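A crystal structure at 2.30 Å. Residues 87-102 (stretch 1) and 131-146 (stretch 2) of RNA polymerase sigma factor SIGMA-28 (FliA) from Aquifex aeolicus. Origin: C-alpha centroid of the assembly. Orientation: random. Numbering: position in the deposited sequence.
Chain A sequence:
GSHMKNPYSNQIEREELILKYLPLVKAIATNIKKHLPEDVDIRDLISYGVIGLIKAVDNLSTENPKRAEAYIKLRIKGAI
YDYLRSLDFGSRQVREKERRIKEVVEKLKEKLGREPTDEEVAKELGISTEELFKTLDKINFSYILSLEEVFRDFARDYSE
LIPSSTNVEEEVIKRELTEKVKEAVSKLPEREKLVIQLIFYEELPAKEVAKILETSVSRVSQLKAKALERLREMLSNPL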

ATOM      1  N   LEU A  87      -2.733  -2.921 -14.574  1.00 49.06           N
ATOM      2  CA  LEU A  87      -2.030  -4.188 -14.757  1.00 51.06           C
ATOM      3  C   LEU A  87      -2.985  -5.377 -14.745  1.00 52.81           C
ATOM      4  O   LEU A  87      -4.206  -5.206 -14.704  1.00 54.81           O
ATOM      5  CB  LEU A  87      -0.931  -4.359 -13.706  1.00 52.05           C
ATOM      6  CG  LEU A  87       0.460  -3.772 -13.975  1.00 51.00           C
ATOM      7  CD1 LEU A  87       0.401  -2.600 -14.919  1.00 50.56           C
ATOM      8  CD2 LEU A  87       1.080  -3.373 -12.662  1.00 51.05           C
ATOM      9  N   ASP A  88      -2.425  -6.580 -14.752  1.00 53.55           N
ATOM     10  CA  ASP A  88      -3.215  -7.807 -14.806  1.00 54.02           C
ATOM     11  C   ASP A  88      -3.601  -8.423 -13.472  1.00 52.84           C
ATOM     12  O   ASP A  88      -3.806  -9.631 -13.394  1.00 53.05           O
ATOM     13  CB  ASP A  88      -2.454  -8.851 -15.620  1.00 56.59           C
ATOM     14  CG  ASP A  88      -1.209  -9.359 -14.896  1.00 60.28           C
ATOM     15  OD1 ASP A  88      -0.566  -8.579 -14.160  1.00 61.45           O
ATOM     16  OD2 ASP A  88      -0.879 -10.557 -15.045  1.00 66.25           O
ATOM     17  N   PHE A  89      -3.728  -7.614 -12.430  1.00 51.99           N
ATOM     18  CA  PHE A  89      -4.067  -8.156 -11.118  1.00 50.85           C
ATOM     19  C   PHE A  89      -5.437  -8.790 -10.989  1.00 52.45           C
ATOM     20  O   PHE A  89      -5.573  -9.834 -10.355  1.00 54.25           O
ATOM     21  CB  PHE A  89      -3.864  -7.120 -10.020  1.00 48.84           C
ATOM     22  CG  PHE A  89      -2.426  -6.864  -9.703  1.00 46.39           C
ATOM     23  CD1 PHE A  89      -1.664  -7.828  -9.058  1.00 44.46           C
ATOM     24  CD2 PHE A  89      -1.824  -5.671 -10.072  1.00 44.74           C
ATOM     25  CE1 PHE A  89      -0.324  -7.602  -8.779  1.00 43.66           C
ATOM     26  CE2 PHE A  89      -0.487  -5.438  -9.796  1.00 45.50           C
ATOM     27  CZ  PHE A  89       0.268  -6.405  -9.151  1.00 43.24           C
ATOM     28  N   GLY A  90      -6.450  -8.176 -11.585  1.00 51.58           N
ATOM     29  CA  GLY A  90      -7.781  -8.747 -11.491  1.00 52.63           C
ATOM     30  C   GLY A  90      -8.141  -9.718 -12.609  1.00 52.33           C
ATOM     31  O   GLY A  90      -9.308 -10.084 -12.750  1.00 51.47           O
ATOM     32  N   SER A  91      -7.139 -10.151 -13.379  1.00 51.22           N
ATOM     33  CA  SER A  91      -7.349 -11.061 -14.498  1.00 50.91           C
ATOM     34  C   SER A  91      -7.935 -12.418 -14.101  1.00 52.11           C
ATOM     35  O   SER A  91      -7.842 -12.839 -12.945  1.00 51.56           O
ATOM     36  CB  SER A  91      -6.049 -11.259 -15.282  1.00 49.15           C
ATOM     37  OG  SER A  91      -5.169 -12.160 -14.624  1.00 53.44           O
ATOM     38  N   ARG A  92      -8.548 -13.086 -15.076  1.00 52.91           N
ATOM     39  CA  ARG A  92      -9.161 -14.396 -14.864  1.00 53.23           C
ATOM     40  C   ARG A  92      -8.126 -15.471 -14.517  1.00 52.13           C
ATOM     41  O   ARG A  92      -8.386 -16.326 -13.669  1.00 52.33           O
ATOM     42  CB  ARG A  92      -9.985 -14.812 -16.094  1.00 53.99           C
ATOM     43  N   GLN A  93      -6.957 -15.414 -15.155  1.00 50.68           N
ATOM     44  CA  GLN A  93      -5.889 -16.376 -14.889  1.00 50.41           C
ATOM     45  C   GLN A  93      -5.472 -16.354 -13.402  1.00 51.54           C
ATOM     46  O   GLN A  93      -5.200 -17.400 -12.804  1.00 51.31           O
ATOM     47  CB  GLN A  93      -4.684 -16.090 -15.790  1.00 50.13           C
ATOM     48  N   VAL A  94      -5.440 -15.160 -12.812  1.00 50.75           N
ATOM     49  CA  VAL A  94      -5.072 -15.011 -11.409  1.00 50.96           C
ATOM     50  C   VAL A  94      -6.147 -15.615 -10.510  1.00 51.50           C
ATOM     51  O   VAL A  94      -5.839 -16.323  -9.548  1.00 52.29           O
ATOM     52  CB  VAL A  94      -4.845 -13.510 -11.039  1.00 50.89           C
ATOM     53  CG1 VAL A  94      -4.695 -13.328  -9.533  1.00 49.45           C
ATOM     54  CG2 VAL A  94      -3.609 -12.990 -11.733  1.00 51.08           C
ATOM     55  N   ARG A  95      -7.409 -15.343 -10.834  1.00 52.39           N
ATOM     56  CA  ARG A  95      -8.532 -15.854 -10.055  1.00 51.62           C
ATOM     57  C   ARG A  95      -8.616 -17.378 -10.168  1.00 51.39           C
ATOM     58  O   ARG A  95      -9.026 -18.058  -9.215  1.00 50.84           O
ATOM     59  CB  ARG A  95      -9.835 -15.204 -10.507  1.00 51.32           C
ATOM     60  N   GLU A  96      -8.225 -17.906 -11.329  1.00 51.05           N
ATOM     61  CA  GLU A  96      -8.235 -19.351 -11.561  1.00 50.76           C
ATOM     62  C   GLU A  96      -7.167 -20.002 -10.694  1.00 51.37           C
ATOM     63  O   GLU A  96      -7.438 -21.004 -10.029  1.00 53.37           O
ATOM     64  CB  GLU A  96      -7.989 -19.677 -13.026  1.00 50.25           C
ATOM     65  N   LYS A  97      -5.964 -19.425 -10.687  1.00 49.92           N
ATOM     66  CA  LYS A  97      -4.863 -19.951  -9.882  1.00 48.14           C
ATOM     67  C   LYS A  97      -5.221 -19.951  -8.394  1.00 47.24           C
ATOM     68  O   LYS A  97      -4.835 -20.856  -7.649  1.00 45.56           O
ATOM     69  CB  LYS A  97      -3.584 -19.147 -10.124  1.00 47.18           C
ATOM     70  CG  LYS A  97      -2.959 -19.389 -11.488  1.00 44.99           C
ATOM     71  CD  LYS A  97      -1.777 -18.478 -11.722  1.00 45.24           C
ATOM     72  CE  LYS A  97      -1.133 -18.734 -13.070  1.00 46.15           C
ATOM     73  NZ  LYS A  97       0.036 -17.831 -13.300  1.00 46.66           N
ATOM     74  N   GLU A  98      -5.991 -18.955  -7.976  1.00 45.73           N
ATOM     75  CA  GLU A  98      -6.411 -18.873  -6.592  1.00 46.22           C
ATOM     76  C   GLU A  98      -7.262 -20.093  -6.239  1.00 47.21           C
ATOM     77  O   GLU A  98      -7.123 -20.660  -5.149  1.00 47.43           O
ATOM     78  CB  GLU A  98      -7.201 -17.593  -6.348  1.00 44.76           C
ATOM     79  CG  GLU A  98      -7.713 -17.483  -4.927  1.00 46.65           C
ATOM     80  CD  GLU A  98      -8.478 -16.211  -4.667  1.00 49.44           C
ATOM     81  OE1 GLU A  98      -8.711 -15.432  -5.620  1.00 50.04           O
ATOM     82  OE2 GLU A  98      -8.838 -15.981  -3.490  1.00 52.62           O
ATOM     83  N   ARG A  99      -8.130 -20.497  -7.168  1.00 47.46           N
ATOM     84  CA  ARG A  99      -8.997 -21.656  -6.964  1.00 47.54           C
ATOM     85  C   ARG A  99      -8.149 -22.918  -6.851  1.00 47.17           C
ATOM     86  O   ARG A  99      -8.227 -23.635  -5.851  1.00 46.75           O
ATOM     87  CB  ARG A  99     -10.005 -21.785  -8.101  1.00 46.99           C
ATOM     88  N   ARG A 100      -7.284 -23.129  -7.840  1.00 46.46           N
ATOM     89  CA  ARG A 100      -6.399 -24.285  -7.872  1.00 48.49           C
ATOM     90  C   ARG A 100      -5.612 -24.408  -6.577  1.00 49.43           C
ATOM     91  O   ARG A 100      -5.516 -25.500  -6.018  1.00 50.45           O
ATOM     92  CB  ARG A 100      -5.441 -24.199  -9.068  1.00 49.10           C
ATOM     93  N   ILE A 101      -5.066 -23.289  -6.097  1.00 49.62           N
ATOM     94  CA  ILE A 101      -4.285 -23.269  -4.857  1.00 49.10           C
ATOM     95  C   ILE A 101      -5.117 -23.650  -3.631  1.00 49.16           C
ATOM     96  O   ILE A 101      -4.685 -24.460  -2.815  1.00 48.19           O
ATOM     97  CB  ILE A 101      -3.589 -21.893  -4.639  1.00 49.32           C
ATOM     98  CG1 ILE A 101      -2.485 -21.699  -5.685  1.00 49.13           C
ATOM     99  CG2 ILE A 101      -2.987 -21.798  -3.229  1.00 47.83           C
ATOM    100  CD1 ILE A 101      -1.768 -20.356  -5.593  1.00 47.88           C
ATOM    101  N   LYS A 102      -6.307 -23.075  -3.497  1.00 51.30           N
ATOM    102  CA  LYS A 102      -7.173 -23.403  -2.364  1.00 53.51           C
ATOM    103  C   LYS A 102      -7.448 -24.908  -2.348  1.00 53.65           C
ATOM    104  O   LYS A 102      -7.328 -25.562  -1.308  1.00 53.57           O
ATOM    105  CB  LYS A 102      -8.493 -22.631  -2.440  1.00 53.86           C
ATOM    106  CG  LYS A 102      -8.363 -21.148  -2.127  1.00 58.48           C
ATOM    107  CD  LYS A 102      -9.716 -20.452  -2.185  1.00 61.16           C
ATOM    108  CE  LYS A 102      -9.602 -18.966  -1.885  1.00 60.45           C
ATOM    109  NZ  LYS A 102     -10.924 -18.280  -2.007  1.00 61.92           N
ATOM    110  N   GLU A 131       7.723 -19.039  -7.392  1.00 50.13           N
ATOM    111  CA  GLU A 131       6.571 -18.907  -8.287  1.00 49.59           C
ATOM    112  C   GLU A 131       5.288 -18.817  -7.479  1.00 46.44           C
ATOM    113  O   GLU A 131       4.388 -18.046  -7.814  1.00 45.93           O
ATOM    114  CB  GLU A 131       6.489 -20.102  -9.239  1.00 55.55           C
ATOM    115  CG  GLU A 131       5.351 -20.042 -10.263  1.00 62.79           C
ATOM    116  CD  GLU A 131       5.453 -18.845 -11.198  1.00 68.74           C
ATOM    117  OE1 GLU A 131       6.586 -18.486 -11.595  1.00 73.34           O
ATOM    118  OE2 GLU A 131       4.397 -18.260 -11.538  1.00 71.55           O
ATOM    119  N   LEU A 132       5.224 -19.605  -6.410  1.00 42.59           N
ATOM    120  CA  LEU A 132       4.070 -19.629  -5.519  1.00 39.75           C
ATOM    121  C   LEU A 132       3.935 -18.295  -4.789  1.00 39.03           C
ATOM    122  O   LEU A 132       2.862 -17.695  -4.774  1.00 38.88           O
ATOM    123  CB  LEU A 132       4.211 -20.764  -4.500  1.00 37.15           C
ATOM    124  CG  LEU A 132       3.140 -20.875  -3.410  1.00 36.70           C
ATOM    125  CD1 LEU A 132       1.774 -21.133  -4.033  1.00 30.15           C
ATOM    126  CD2 LEU A 132       3.511 -21.976  -2.427  1.00 31.85           C
ATOM    127  N   PHE A 133       5.028 -17.833  -4.191  1.00 38.93           N
ATOM    128  CA  PHE A 133       5.022 -16.572  -3.460  1.00 39.65           C
ATOM    129  C   PHE A 133       4.571 -15.409  -4.341  1.00 40.27           C
ATOM    130  O   PHE A 133       3.867 -14.511  -3.876  1.00 39.24           O
ATOM    131  CB  PHE A 133       6.401 -16.290  -2.855  1.00 42.08           C
ATOM    132  CG  PHE A 133       6.786 -17.237  -1.749  1.00 43.10           C
ATOM    133  CD1 PHE A 133       5.805 -17.855  -0.970  1.00 43.83           C
ATOM    134  CD2 PHE A 133       8.123 -17.510  -1.486  1.00 42.18           C
ATOM    135  CE1 PHE A 133       6.150 -18.731   0.054  1.00 43.63           C
ATOM    136  CE2 PHE A 133       8.482 -18.384  -0.464  1.00 41.53           C
ATOM    137  CZ  PHE A 133       7.493 -18.997   0.310  1.00 44.45           C
ATOM    138  N   LYS A 134       4.952 -15.446  -5.617  1.00 39.22           N
ATOM    139  CA  LYS A 134       4.549 -14.408  -6.554  1.00 40.82           C
ATOM    140  C   LYS A 134       3.035 -14.478  -6.735  1.00 40.47           C
ATOM    141  O   LYS A 134       2.330 -13.480  -6.557  1.00 40.70           O
ATOM    142  CB  LYS A 134       5.246 -14.600  -7.908  1.00 41.94           C
ATOM    143  N   THR A 135       2.548 -15.679  -7.042  1.00 39.04           N
ATOM    144  CA  THR A 135       1.126 -15.908  -7.264  1.00 38.47           C
ATOM    145  C   THR A 135       0.245 -15.489  -6.085  1.00 37.19           C
ATOM    146  O   THR A 135      -0.779 -14.829  -6.281  1.00 35.35           O
ATOM    147  CB  THR A 135       0.858 -17.362  -7.677  1.00 38.64           C
ATOM    148  OG1 THR A 135       1.663 -17.661  -8.820  1.00 41.80           O
ATOM    149  CG2 THR A 135      -0.610 -17.552  -8.057  1.00 38.35           C
ATOM    150  N   LEU A 136       0.663 -15.856  -4.874  1.00 35.69           N
ATOM    151  CA  LEU A 136      -0.056 -15.477  -3.659  1.00 35.39           C
ATOM    152  C   LEU A 136      -0.048 -13.946  -3.494  1.00 37.13           C
ATOM    153  O   LEU A 136      -1.006 -13.373  -2.982  1.00 36.60           O
ATOM    154  CB  LEU A 136       0.578 -16.142  -2.434  1.00 34.54           C
ATOM    155  CG  LEU A 136       0.402 -17.665  -2.347  1.00 33.50           C
ATOM    156  CD1 LEU A 136       1.209 -18.223  -1.203  1.00 32.51           C
ATOM    157  CD2 LEU A 136      -1.063 -18.017  -2.177  1.00 32.05           C
ATOM    158  N   ASP A 137       1.016 -13.285  -3.962  1.00 37.58           N
ATOM    159  CA  ASP A 137       1.108 -11.835  -3.866  1.00 38.36           C
ATOM    160  C   ASP A 137       0.162 -11.147  -4.841  1.00 37.98           C
ATOM    161  O   ASP A 137      -0.475 -10.157  -4.480  1.00 37.52           O
ATOM    162  CB  ASP A 137       2.548 -11.352  -4.068  1.00 40.23           C
ATOM    163  CG  ASP A 137       3.413 -11.534  -2.821  1.00 41.54           C
ATOM    164  OD1 ASP A 137       2.869 -11.494  -1.694  1.00 42.00           O
ATOM    165  OD2 ASP A 137       4.643 -11.702  -2.966  1.00 41.45           O
ATOM    166  N   LYS A 138       0.057 -11.679  -6.061  1.00 35.51           N
ATOM    167  CA  LYS A 138      -0.844 -11.119  -7.067  1.00 35.96           C
ATOM    168  C   LYS A 138      -2.285 -11.301  -6.617  1.00 36.27           C
ATOM    169  O   LYS A 138      -3.093 -10.378  -6.713  1.00 37.61           O
ATOM    170  CB  LYS A 138      -0.652 -11.789  -8.431  1.00 36.62           C
ATOM    171  CG  LYS A 138       0.665 -11.453  -9.106  1.00 40.24           C
ATOM    172  CD  LYS A 138       0.780 -12.106 -10.468  1.00 43.74           C
ATOM    173  CE  LYS A 138      -0.229 -11.551 -11.464  1.00 45.54           C
ATOM    174  NZ  LYS A 138      -0.116 -12.241 -12.788  1.00 45.78           N
ATOM    175  N   ILE A 139      -2.586 -12.482  -6.082  1.00 34.67           N
ATOM    176  CA  ILE A 139      -3.924 -12.797  -5.606  1.00 34.14           C
ATOM    177  C   ILE A 139      -4.319 -11.813  -4.514  1.00 34.48           C
ATOM    178  O   ILE A 139      -5.346 -11.133  -4.611  1.00 35.32           O
ATOM    179  CB  ILE A 139      -4.006 -14.249  -5.068  1.00 34.38           C
ATOM    180  CG1 ILE A 139      -3.963 -15.240  -6.232  1.00 34.19           C
ATOM    181  CG2 ILE A 139      -5.276 -14.438  -4.238  1.00 34.62           C
ATOM    182  CD1 ILE A 139      -3.713 -16.676  -5.798  1.00 35.05           C
ATOM    183  N   ASN A 140      -3.473 -11.726  -3.496  1.00 35.18           N
ATOM    184  CA  ASN A 140      -3.687 -10.819  -2.382  1.00 36.41           C
ATOM    185  C   ASN A 140      -3.745  -9.362  -2.809  1.00 34.14           C
ATOM    186  O   ASN A 140      -4.495  -8.567  -2.226  1.00 32.76           O
ATOM    187  CB  ASN A 140      -2.606 -11.014  -1.323  1.00 36.79           C
ATOM    188  CG  ASN A 140      -2.914 -12.167  -0.409  1.00 43.02           C
ATOM    189  OD1 ASN A 140      -2.185 -13.157  -0.362  1.00 45.05           O
ATOM    190  ND2 ASN A 140      -4.031 -12.063   0.304  1.00 46.28           N
ATOM    191  N   PHE A 141      -2.977  -9.000  -3.836  1.00 34.13           N
ATOM    192  CA  PHE A 141      -3.022  -7.612  -4.255  1.00 34.43           C
ATOM    193  C   PHE A 141      -4.342  -7.264  -4.951  1.00 36.32           C
ATOM    194  O   PHE A 141      -4.832  -6.136  -4.831  1.00 37.91           O
ATOM    195  CB  PHE A 141      -1.801  -7.181  -5.064  1.00 29.97           C
ATOM    196  CG  PHE A 141      -1.580  -5.701  -5.020  1.00 30.20           C
ATOM    197  CD1 PHE A 141      -1.201  -5.087  -3.832  1.00 27.97           C
ATOM    198  CD2 PHE A 141      -1.844  -4.905  -6.130  1.00 31.22           C
ATOM    199  CE1 PHE A 141      -1.099  -3.709  -3.749  1.00 30.63           C
ATOM    200  CE2 PHE A 141      -1.744  -3.514  -6.050  1.00 30.93           C
ATOM    201  CZ  PHE A 141      -1.372  -2.920  -4.860  1.00 29.37           C
ATOM    202  N   SER A 142      -4.941  -8.251  -5.613  1.00 35.90           N
ATOM    203  CA  SER A 142      -6.224  -8.061  -6.277  1.00 37.29           C
ATOM    204  C   SER A 142      -7.268  -7.650  -5.252  1.00 35.66           C
ATOM    205  O   SER A 142      -8.115  -6.812  -5.536  1.00 34.83           O
ATOM    206  CB  SER A 142      -6.689  -9.359  -6.941  1.00 42.24           C
ATOM    207  OG  SER A 142      -5.777  -9.779  -7.935  1.00 47.76           O
ATOM    208  N   TYR A 143      -7.209  -8.248  -4.065  1.00 34.68           N
ATOM    209  CA  TYR A 143      -8.151  -7.914  -3.008  1.00 37.73           C
ATOM    210  C   TYR A 143      -7.826  -6.560  -2.401  1.00 38.61           C
ATOM    211  O   TYR A 143      -8.701  -5.882  -1.866  1.00 40.30           O
ATOM    212  CB  TYR A 143      -8.188  -9.004  -1.944  1.00 39.05           C
ATOM    213  CG  TYR A 143      -8.817 -10.290  -2.445  1.00 45.50           C
ATOM    214  CD1 TYR A 143     -10.194 -10.370  -2.698  1.00 46.76           C
ATOM    215  CD2 TYR A 143      -8.033 -11.417  -2.709  1.00 45.74           C
ATOM    216  CE1 TYR A 143     -10.771 -11.541  -3.198  1.00 48.80           C
ATOM    217  CE2 TYR A 143      -8.600 -12.590  -3.211  1.00 47.77           C
ATOM    218  CZ  TYR A 143      -9.966 -12.647  -3.455  1.00 48.97           C
ATOM    219  OH  TYR A 143     -10.526 -13.809  -3.942  1.00 50.04           O
ATOM    220  N   ILE A 144      -6.564  -6.161  -2.488  1.00 38.51           N
ATOM    221  CA  ILE A 144      -6.162  -4.858  -1.980  1.00 36.68           C
ATOM    222  C   ILE A 144      -6.722  -3.811  -2.926  1.00 35.84           C
ATOM    223  O   ILE A 144      -7.279  -2.810  -2.490  1.00 33.95           O
ATOM    224  CB  ILE A 144      -4.626  -4.748  -1.872  1.00 36.78           C
ATOM    225  CG1 ILE A 144      -4.179  -5.440  -0.593  1.00 35.57           C
ATOM    226  CG2 ILE A 144      -4.162  -3.281  -1.876  1.00 34.39           C
ATOM    227  CD1 ILE A 144      -2.706  -5.670  -0.517  1.00 39.10           C
ATOM    228  N   LEU A 145      -6.612  -4.073  -4.222  1.00 35.20           N
ATOM    229  CA  LEU A 145      -7.117  -3.158  -5.238  1.00 37.01           C
ATOM    230  C   LEU A 145      -8.616  -2.949  -5.090  1.00 39.31           C
ATOM    231  O   LEU A 145      -9.099  -1.812  -5.047  1.00 40.43           O
ATOM    232  CB  LEU A 145      -6.812  -3.688  -6.634  1.00 33.06           C
ATOM    233  CG  LEU A 145      -5.377  -3.475  -7.105  1.00 33.59           C
ATOM    234  CD1 LEU A 145      -5.151  -4.219  -8.384  1.00 27.82           C
ATOM    235  CD2 LEU A 145      -5.089  -1.979  -7.286  1.00 31.24           C
ATOM    236  N   SER A 146      -9.351  -4.055  -5.028  1.00 40.17           N
ATOM    237  CA  SER A 146     -10.799  -3.996  -4.866  1.00 40.19           C
ATOM    238  C   SER A 146     -11.185  -3.201  -3.620  1.00 38.79           C
ATOM    239  O   SER A 146     -12.109  -2.401  -3.658  1.00 40.34           O
ATOM    240  CB  SER A 146     -11.391  -5.405  -4.798  1.00 39.33           C
ATOM    241  OG  SER A 146     -11.258  -6.036  -6.052  1.00 41.01           O
TER

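Helix 92-102 crosses helix 131-146 at 115° between their N-to-C directions, the axes approaching to 9.6 Å, and together with the turn that precedes it buries 766 Å² against the second helix, both sides summed. Phe89, in the type I turn from Asp88 to Ser91, has the largest covered area. Its ring is buried beside the second helix: the edge of Phe141 points at its face, with centroids 5.1 Å apart and planes at 60°, and Phe89 CB lies 3.6 Å from Leu145 CD1. The backbone of the same residue is tied down as well, since Ser142 OG donates to Phe89 O over a very short 2.4 Å; a small hydroxyl side chain suits this spot, where the CA atoms of Phe89 and Ser142 are just 5.3 Å apart.

Lys138 is second in covered area and serves two chemistries. Its aliphatic chain packs against apolar neighbours, CG 4.0 Å from Phe89 CE1 and CE 3.7 Å from Val94 CG2, while chi3 near +66° (p) bends an otherwise extended chain. Its NZ reaches Asp88 OD2 at 2.9 Å, a hydrogen-bonded salt bridge at the exposed margin of the contact.

Ile139 comes third and packs against the first helix. Its CG1 lies 3.9 Å from Val94 CG1, and its CD1 lies 3.6 Å from Glu98 CB. Farther along, Ile101 points toward the second helix and sits as a knob among Leu132, Thr135, Leu136 and Ile139, its CD1 3.9 Å from both Leu132 CD1 and Thr135 CG2. Thr135 presents that methyl while its OG1 donates to Glu131 O at 2.9 Å within its own helix. Glu98, extended with chi1 and chi2 both t, accepts a hydrogen bond at OE2 from Tyr143 OH (2.8 Å), giving its carboxylate a polar partner beside the apolar packing.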